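Local coordinates for Bd3460 (Bdellovibrio bacteriovorus, PDB 5CEC), which binds the predatory endopeptidase Bd3459 as an ankyrin-repeat immunity protein, probably protecting the predator from its own enzyme during cell invasion, at residues B[100-113]-B[134-148]. Sequence-based numbering, arbitrary orientation.
Sequences LAFAVTNDAYDVAE and LFMRAAQNNKKTAES
Two successive helical hairpins of the ankyrin stack meet through Val104 and Leu134 on their first helices and through Tyr109, Glu113 and Thr145 on their second helices. Helices 100-105 and 134-141 run nearly parallel, 23° apart with axes 9.9 Å from each other, and helices 109-113 and 143-148 pair in the same way. Val104 is a knob in a hole formed by Leu134, Arg137, Ala138 and Thr145; its CB lies 3.6 Å from Leu134 CD1, while the other methyl of Leu134 turns to Leu100. Next along the interface, the Tyr109 ring is stacked on Asn142, whose CB sits over the ring centre, 3.4 Å from the centroid, with the amide plane tilted only 16° from the ring. With CG swung opposite its own amide nitrogen (chi1 -170°), Asn142 is also the N-cap of helix 143-148, OD1 accepting from Thr145 N at 2.9 Å. Thr145 is a knob among Val104, Tyr109, Ala112 and Glu113. The Glu113 carboxylate, brought round by a bend at chi2, takes two hydroxyl donors: Ser148 OG reaches the syn lone pair of OE1 at 2.8 Å, and Thr145 OG1 meets OE2 at 2.8 Å from the anti side, out of the carboxylate plane. Arg137 forms a salt bridge with Asp132, and a water links its NH1 to Thr105 O. At the hairpin turns, Asp107 forms a salt bridge with Lys403 of the Bd3459 chain, and Asn141 and Asn142 hydrogen-bond through ND2 to Gln400 and Ser345 of that chain. Parallel packing of like helices from consecutive hairpins is characteristic of the ankyrin-repeat solenoid.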
ATOM      1  N   LEU B 100     -15.781  12.051  -6.123  1.00 12.60           N
ATOM      2  CA  LEU B 100     -16.178  11.357  -4.903  1.00 13.35           C
ATOM      3  C   LEU B 100     -16.365   9.868  -5.171  1.00 13.99           C
ATOM      4  O   LEU B 100     -15.967   9.029  -4.333  1.00 14.10           O
ATOM      5  CB  LEU B 100     -17.444  11.990  -4.317  1.00 14.23           C
ATOM      6  CG  LEU B 100     -17.992  11.301  -3.064  1.00 14.10           C
ATOM      7  CD1 LEU B 100     -16.960  11.186  -1.933  1.00 15.73           C
ATOM      8  CD2 LEU B 100     -19.221  12.050  -2.563  1.00 15.42           C
ATOM      9  N   ALA B 101     -16.973   9.520  -6.294  1.00 13.08           N
ATOM     10  CA  ALA B 101     -17.043   8.104  -6.669  1.00 12.91           C
ATOM     11  C   ALA B 101     -15.685   7.481  -6.852  1.00 12.49           C
ATOM     12  O   ALA B 101     -15.483   6.368  -6.370  1.00 13.01           O
ATOM     13  CB  ALA B 101     -17.885   7.913  -7.908  1.00 13.92           C
ATOM     14  N   PHE B 102     -14.756   8.162  -7.478  1.00 12.87           N
ATOM     15  CA  PHE B 102     -13.377   7.654  -7.579  1.00 12.99           C
ATOM     16  C   PHE B 102     -12.770   7.390  -6.216  1.00 13.42           C
ATOM     17  O   PHE B 102     -12.132   6.360  -6.014  1.00 14.20           O
ATOM     18  CB  PHE B 102     -12.483   8.596  -8.374  1.00 13.77           C
ATOM     19  CG  PHE B 102     -12.569   8.408  -9.846  1.00 13.51           C
ATOM     20  CD1 PHE B 102     -11.871   7.376 -10.428  1.00 14.68           C
ATOM     21  CD2 PHE B 102     -13.348   9.232 -10.673  1.00 14.26           C
ATOM     22  CE1 PHE B 102     -11.936   7.143 -11.783  1.00 15.32           C
ATOM     23  CE2 PHE B 102     -13.373   9.009 -12.051  1.00 15.25           C
ATOM     24  CZ  PHE B 102     -12.662   7.967 -12.589  1.00 15.70           C
ATOM     25  N   ALA B 103     -12.983   8.303  -5.273  1.00 13.26           N
ATOM     26  CA  ALA B 103     -12.395   8.157  -3.947  1.00 14.35           C
ATOM     27  C   ALA B 103     -12.981   6.935  -3.247  1.00 13.32           C
ATOM     28  O   ALA B 103     -12.245   6.086  -2.747  1.00 13.80           O
ATOM     29  CB  ALA B 103     -12.634   9.402  -3.117  1.00 14.74           C
ATOM     30  N   VAL B 104     -14.305   6.851  -3.174  1.00 12.71           N
ATOM     31  CA  VAL B 104     -14.946   5.734  -2.476  1.00 13.22           C
ATOM     32  C   VAL B 104     -14.548   4.417  -3.103  1.00 12.95           C
ATOM     33  O   VAL B 104     -14.150   3.463  -2.402  1.00 13.58           O
ATOM     34  CB  VAL B 104     -16.474   5.939  -2.434  1.00 13.54           C
ATOM     35  CG1 VAL B 104     -17.192   4.667  -2.039  1.00 13.65           C
ATOM     36  CG2 VAL B 104     -16.768   7.085  -1.467  1.00 14.24           C
ATOM     37  N   THR B 105     -14.634   4.324  -4.428  1.00 13.51           N
ATOM     38  CA  THR B 105     -14.391   3.044  -5.087  1.00 13.61           C
ATOM     39  C   THR B 105     -12.931   2.608  -5.043  1.00 12.85           C
ATOM     40  O   THR B 105     -12.659   1.418  -5.182  1.00 14.39           O
ATOM     41  CB  THR B 105     -14.856   3.040  -6.548  1.00 13.36           C
ATOM     42  OG1 THR B 105     -14.173   4.055  -7.261  1.00 13.50           O
ATOM     43  CG2 THR B 105     -16.374   3.242  -6.660  1.00 13.32           C
ATOM     44  N   ASN B 106     -12.006   3.538  -4.839  1.00 13.60           N
ATOM     45  CA  ASN B 106     -10.601   3.207  -4.651  1.00 14.20           C
ATOM     46  C   ASN B 106     -10.157   3.215  -3.197  1.00 14.13           C
ATOM     47  O   ASN B 106      -8.963   3.206  -2.930  1.00 16.22           O
ATOM     48  CB  ASN B 106      -9.732   4.119  -5.524  1.00 14.74           C
ATOM     49  CG  ASN B 106      -9.790   3.742  -7.001  1.00 17.00           C
ATOM     50  OD1 ASN B 106      -9.019   2.869  -7.466  1.00 21.04           O
ATOM     51  ND2 ASN B 106     -10.691   4.377  -7.753  1.00 15.42           N
ATOM     52  N   ASP B 107     -11.122   3.160  -2.274  1.00 13.31           N
ATOM     53  CA  ASP B 107     -10.873   3.078  -0.836  1.00 14.97           C
ATOM     54  C   ASP B 107     -10.073   4.252  -0.293  1.00 14.42           C
ATOM     55  O   ASP B 107      -9.443   4.148   0.757  1.00 16.92           O
ATOM     56  CB  ASP B 107     -10.216   1.743  -0.445  1.00 15.71           C
ATOM     57  CG  ASP B 107     -11.111   0.539  -0.635  1.00 17.18           C
ATOM     58  OD1 ASP B 107     -12.129   0.579  -1.322  1.00 22.52           O
ATOM     59  OD2 ASP B 107     -10.821  -0.521  -0.081  1.00 19.01           O
ATOM     60  N   ALA B 108     -10.203   5.422  -0.939  1.00 15.54           N
ATOM     61  CA  ALA B 108      -9.616   6.662  -0.451  1.00 15.26           C
ATOM     62  C   ALA B 108     -10.652   7.384   0.400  1.00 15.03           C
ATOM     63  O   ALA B 108     -11.207   8.406   0.028  1.00 15.78           O
ATOM     64  CB  ALA B 108      -9.139   7.529  -1.588  1.00 15.00           C
ATOM     65  N   TYR B 109     -10.925   6.812   1.562  1.00 16.08           N
ATOM     66  CA  TYR B 109     -12.007   7.290   2.401  1.00 15.91           C
ATOM     67  C   TYR B 109     -11.683   8.571   3.155  1.00 16.64           C
ATOM     68  O   TYR B 109     -12.593   9.337   3.443  1.00 17.81           O
ATOM     69  CB  TYR B 109     -12.472   6.168   3.328  1.00 15.95           C
ATOM     70  CG  TYR B 109     -13.358   5.191   2.581  1.00 16.07           C
ATOM     71  CD1 TYR B 109     -14.660   5.538   2.241  1.00 16.19           C
ATOM     72  CD2 TYR B 109     -12.895   3.934   2.158  1.00 16.64           C
ATOM     73  CE1 TYR B 109     -15.492   4.684   1.542  1.00 16.02           C
ATOM     74  CE2 TYR B 109     -13.717   3.071   1.445  1.00 15.24           C
ATOM     75  CZ  TYR B 109     -15.015   3.438   1.145  1.00 15.48           C
ATOM     76  OH  TYR B 109     -15.875   2.607   0.477  1.00 15.71           O
ATOM     77  N   ASP B 110     -10.406   8.842   3.404  1.00 17.81           N
ATOM     78  CA  ASP B 110     -10.023  10.190   3.852  1.00 18.82           C
ATOM     79  C   ASP B 110     -10.393  11.275   2.825  1.00 17.67           C
ATOM     80  O   ASP B 110     -10.927  12.347   3.170  1.00 19.36           O
ATOM     81  CB  ASP B 110      -8.523  10.258   4.207  1.00 21.07           C
ATOM     82  CG  ASP B 110      -7.548   9.780   3.024  1.00 26.10           C
ATOM     83  OD1 ASP B 110      -7.949   9.081   1.999  1.00 27.10           O
ATOM     84  OD2 ASP B 110      -6.344  10.128   3.149  1.00 33.87           O
ATOM     85  N   VAL B 111     -10.122  10.981   1.562  1.00 17.24           N
ATOM     86  CA  VAL B 111     -10.476  11.874   0.483  1.00 16.65           C
ATOM     87  C   VAL B 111     -11.995  11.989   0.383  1.00 15.93           C
ATOM     88  O   VAL B 111     -12.552  13.091   0.217  1.00 16.11           O
ATOM     89  CB  VAL B 111      -9.859  11.427  -0.857  1.00 16.63           C
ATOM     90  CG1 VAL B 111     -10.457  12.227  -1.999  1.00 16.73           C
ATOM     91  CG2 VAL B 111      -8.344  11.587  -0.842  1.00 17.90           C
ATOM     92  N   ALA B 112     -12.677  10.864   0.492  1.00 14.86           N
ATOM     93  CA  ALA B 112     -14.140  10.876   0.390  1.00 15.78           C
ATOM     94  C   ALA B 112     -14.703  11.810   1.479  1.00 15.66           C
ATOM     95  O   ALA B 112     -15.602  12.629   1.193  1.00 16.13           O
ATOM     96  CB  ALA B 112     -14.718   9.474   0.557  1.00 15.79           C
ATOM     97  N   GLU B 113     -14.210  11.683   2.718  1.00 17.22           N
ATOM     98  CA  GLU B 113     -14.674  12.560   3.784  1.00 17.91           C
ATOM     99  C   GLU B 113     -14.445  14.017   3.479  1.00 17.34           C
ATOM    100  O   GLU B 113     -15.333  14.837   3.731  1.00 18.65           O
ATOM    101  CB  GLU B 113     -14.069  12.198   5.143  1.00 17.79           C
ATOM    102  CG  GLU B 113     -14.573  10.867   5.680  1.00 19.71           C
ATOM    103  CD  GLU B 113     -16.041  10.929   6.007  1.00 23.60           C
ATOM    104  OE1 GLU B 113     -16.410  11.623   6.974  1.00 29.59           O
ATOM    105  OE2 GLU B 113     -16.825  10.355   5.239  1.00 25.86           O
ATOM    106  N   LEU B 134     -23.333   5.156  -4.430  1.00 13.76           N
ATOM    107  CA  LEU B 134     -22.169   5.485  -3.588  1.00 13.71           C
ATOM    108  C   LEU B 134     -22.350   4.936  -2.165  1.00 13.77           C
ATOM    109  O   LEU B 134     -21.411   4.377  -1.569  1.00 13.80           O
ATOM    110  CB  LEU B 134     -21.951   6.990  -3.524  1.00 13.38           C
ATOM    111  CG  LEU B 134     -20.644   7.446  -2.900  1.00 14.12           C
ATOM    112  CD1 LEU B 134     -19.508   7.263  -3.911  1.00 14.90           C
ATOM    113  CD2 LEU B 134     -20.725   8.896  -2.469  1.00 14.63           C
ATOM    114  N   PHE B 135     -23.549   5.130  -1.621  1.00 13.70           N
ATOM    115  CA  PHE B 135     -23.842   4.635  -0.274  1.00 14.21           C
ATOM    116  C   PHE B 135     -23.594   3.139  -0.164  1.00 14.22           C
ATOM    117  O   PHE B 135     -22.980   2.687   0.804  1.00 14.45           O
ATOM    118  CB  PHE B 135     -25.286   4.933   0.173  1.00 14.44           C
ATOM    119  CG  PHE B 135     -25.576   4.323   1.503  1.00 14.74           C
ATOM    120  CD1 PHE B 135     -25.003   4.834   2.644  1.00 14.83           C
ATOM    121  CD2 PHE B 135     -26.352   3.177   1.592  1.00 14.65           C
ATOM    122  CE1 PHE B 135     -25.182   4.206   3.871  1.00 15.75           C
ATOM    123  CE2 PHE B 135     -26.517   2.526   2.786  1.00 15.01           C
ATOM    124  CZ  PHE B 135     -25.946   3.050   3.939  1.00 16.89           C
ATOM    125  N   MET B 136     -24.088   2.372  -1.132  1.00 13.80           N
ATOM    126  CA  MET B 136     -23.882   0.928  -1.097  1.00 14.00           C
ATOM    127  C   MET B 136     -22.425   0.531  -1.042  1.00 13.77           C
ATOM    128  O   MET B 136     -22.040  -0.351  -0.294  1.00 14.13           O
ATOM    129  CB  MET B 136     -24.548   0.254  -2.306  1.00 15.36           C
ATOM    130  CG  MET B 136     -26.030   0.219  -2.188  1.00 16.14           C
ATOM    131  SD  MET B 136     -26.849  -0.300  -3.705  1.00 17.78           S
ATOM    132  CE  MET B 136     -26.432  -2.035  -3.763  1.00 17.82           C
ATOM    133  N   ARG B 137     -21.618   1.172  -1.852  1.00 12.96           N
ATOM    134  CA  ARG B 137     -20.216   0.859  -1.917  1.00 13.50           C
ATOM    135  C   ARG B 137     -19.529   1.184  -0.588  1.00 13.88           C
ATOM    136  O   ARG B 137     -18.724   0.397  -0.060  1.00 15.09           O
ATOM    137  CB  ARG B 137     -19.554   1.562  -3.112  1.00 14.14           C
ATOM    138  CG  ARG B 137     -18.098   1.176  -3.331  1.00 14.01           C
ATOM    139  CD  ARG B 137     -17.852  -0.312  -3.541  1.00 14.20           C
ATOM    140  NE  ARG B 137     -18.774  -0.863  -4.542  1.00 14.35           N
ATOM    141  CZ  ARG B 137     -18.617  -0.808  -5.871  1.00 13.80           C
ATOM    142  NH1 ARG B 137     -17.504  -0.339  -6.396  1.00 13.77           N
ATOM    143  NH2 ARG B 137     -19.588  -1.233  -6.660  1.00 13.96           N
ATOM    144  N   ALA B 138     -19.819   2.361  -0.036  1.00 13.77           N
ATOM    145  CA  ALA B 138     -19.299   2.723   1.299  1.00 14.78           C
ATOM    146  C   ALA B 138     -19.804   1.775   2.392  1.00 14.77           C
ATOM    147  O   ALA B 138     -19.050   1.379   3.274  1.00 16.45           O
ATOM    148  CB  ALA B 138     -19.672   4.154   1.621  1.00 15.64           C
ATOM    149  N   ALA B 139     -21.063   1.364   2.313  1.00 14.94           N
ATOM    150  CA  ALA B 139     -21.638   0.492   3.338  1.00 15.98           C
ATOM    151  C   ALA B 139     -20.935  -0.819   3.453  1.00 16.47           C
ATOM    152  O   ALA B 139     -20.807  -1.366   4.541  1.00 18.29           O
ATOM    153  CB  ALA B 139     -23.128   0.263   3.103  1.00 17.43           C
ATOM    154  N   GLN B 140     -20.450  -1.349   2.345  1.00 14.53           N
ATOM    155  CA  GLN B 140     -19.725  -2.602   2.409  1.00 15.58           C
ATOM    156  C   GLN B 140     -18.355  -2.456   3.036  1.00 16.53           C
ATOM    157  O   GLN B 140     -17.795  -3.440   3.454  1.00 20.17           O
ATOM    158  CB  GLN B 140     -19.567  -3.228   1.036  1.00 17.25           C
ATOM    159  CG  GLN B 140     -20.840  -3.804   0.448  1.00 17.50           C
ATOM    160  CD  GLN B 140     -20.564  -4.702  -0.758  1.00 16.77           C
ATOM    161  OE1 GLN B 140     -20.756  -4.260  -1.899  1.00 17.20           O
ATOM    162  NE2 GLN B 140     -20.121  -5.915  -0.546  1.00 18.32           N
ATOM    163  N   ASN B 141     -17.799  -1.252   3.104  1.00 14.50           N
ATOM    164  CA  ASN B 141     -16.367  -1.057   3.323  1.00 15.69           C
ATOM    165  C   ASN B 141     -15.962  -0.060   4.395  1.00 17.31           C
ATOM    166  O   ASN B 141     -14.935  -0.262   5.008  1.00 21.90           O
ATOM    167  CB  ASN B 141     -15.711  -0.661   1.996  1.00 16.34           C
ATOM    168  CG  ASN B 141     -15.735  -1.793   1.006  1.00 17.94           C
ATOM    169  OD1 ASN B 141     -15.109  -2.837   1.222  1.00 19.52           O
ATOM    170  ND2 ASN B 141     -16.528  -1.642  -0.046  1.00 16.06           N
ATOM    171  N   ASN B 142     -16.660   1.066   4.555  1.00 17.33           N
ATOM    172  CA  ASN B 142     -16.225   2.099   5.491  1.00 17.35           C
ATOM    173  C   ASN B 142     -17.421   2.728   6.152  1.00 17.05           C
ATOM    174  O   ASN B 142     -18.131   3.514   5.539  1.00 18.57           O
ATOM    175  CB  ASN B 142     -15.364   3.152   4.777  1.00 17.29           C
ATOM    176  CG  ASN B 142     -14.710   4.101   5.746  1.00 17.84           C
ATOM    177  OD1 ASN B 142     -15.378   4.972   6.319  1.00 18.28           O
ATOM    178  ND2 ASN B 142     -13.406   3.916   5.974  1.00 20.13           N
ATOM    179  N   LYS B 143     -17.623   2.388   7.421  1.00 18.69           N
ATOM    180  CA  LYS B 143     -18.785   2.816   8.163  1.00 20.80           C
ATOM    181  C   LYS B 143     -18.859   4.331   8.347  1.00 19.99           C
ATOM    182  O   LYS B 143     -19.931   4.906   8.241  1.00 20.88           O
ATOM    183  CB  LYS B 143     -18.795   2.105   9.544  1.00 25.36           C
ATOM    184  CG  LYS B 143     -19.952   2.441  10.465  1.00 30.88           C
ATOM    185  CD  LYS B 143     -19.698   1.937  11.895  1.00 37.25           C
ATOM    186  CE  LYS B 143     -20.404   0.633  12.216  1.00 42.78           C
ATOM    187  NZ  LYS B 143     -20.697   0.573  13.678  1.00 48.02           N
ATOM    188  N   LYS B 144     -17.725   4.964   8.603  1.00 19.41           N
ATOM    189  CA  LYS B 144     -17.694   6.407   8.826  1.00 19.85           C
ATOM    190  C   LYS B 144     -18.199   7.132   7.580  1.00 18.31           C
ATOM    191  O   LYS B 144     -19.015   8.031   7.696  1.00 18.77           O
ATOM    192  CB  LYS B 144     -16.279   6.857   9.181  1.00 22.01           C
ATOM    193  CG  LYS B 144     -16.124   8.360   9.394  1.00 25.30           C
ATOM    194  CD  LYS B 144     -14.720   8.708   9.871  1.00 30.95           C
ATOM    195  CE  LYS B 144     -14.550  10.211  10.040  1.00 36.98           C
ATOM    196  NZ  LYS B 144     -13.177  10.570  10.493  1.00 45.20           N
ATOM    197  N   THR B 145     -17.726   6.743   6.396  1.00 16.96           N
ATOM    198  CA  THR B 145     -18.173   7.402   5.176  1.00 15.86           C
ATOM    199  C   THR B 145     -19.615   7.047   4.837  1.00 16.12           C
ATOM    200  O   THR B 145     -20.370   7.896   4.402  1.00 16.88           O
ATOM    201  CB  THR B 145     -17.197   7.162   4.013  1.00 15.90           C
ATOM    202  OG1 THR B 145     -15.985   7.867   4.282  1.00 18.60           O
ATOM    203  CG2 THR B 145     -17.749   7.685   2.699  1.00 15.97           C
ATOM    204  N   ALA B 146     -20.025   5.813   5.098  1.00 15.95           N
ATOM    205  CA  ALA B 146     -21.424   5.466   4.900  1.00 17.32           C
ATOM    206  C   ALA B 146     -22.324   6.405   5.751  1.00 17.66           C
ATOM    207  O   ALA B 146     -23.362   6.883   5.285  1.00 18.51           O
ATOM    208  CB  ALA B 146     -21.661   3.995   5.253  1.00 19.10           C
ATOM    209  N   GLU B 147     -21.938   6.618   7.010  1.00 18.17           N
ATOM    210  CA  GLU B 147     -22.655   7.543   7.921  1.00 18.98           C
ATOM    211  C   GLU B 147     -22.632   8.979   7.383  1.00 19.20           C
ATOM    212  O   GLU B 147     -23.641   9.659   7.423  1.00 20.67           O
ATOM    213  CB  GLU B 147     -22.089   7.464   9.348  1.00 21.82           C
ATOM    214  CG  GLU B 147     -22.388   6.151  10.019  1.00 25.67           C
ATOM    215  CD  GLU B 147     -21.894   6.007  11.430  1.00 32.14           C
ATOM    216  OE1 GLU B 147     -20.846   6.575  11.788  1.00 39.13           O
ATOM    217  OE2 GLU B 147     -22.567   5.276  12.191  1.00 39.92           O
ATOM    218  N   SER B 148     -21.484   9.436   6.888  1.00 17.98           N
ATOM    219  CA  SER B 148     -21.404  10.767   6.318  1.00 18.84           C
ATOM    220  C   SER B 148     -22.338  10.960   5.132  1.00 17.15           C
ATOM    221  O   SER B 148     -22.925  12.031   4.963  1.00 19.69           O
ATOM    222  CB  SER B 148     -19.974  11.121   5.943  1.00 19.33           C
ATOM    223  OG  SER B 148     -19.138  11.187   7.103  1.00 21.14           O
TER
HETATM  224  O   HOH W   1     -14.662  -0.429  -5.423  1.00 14.60           O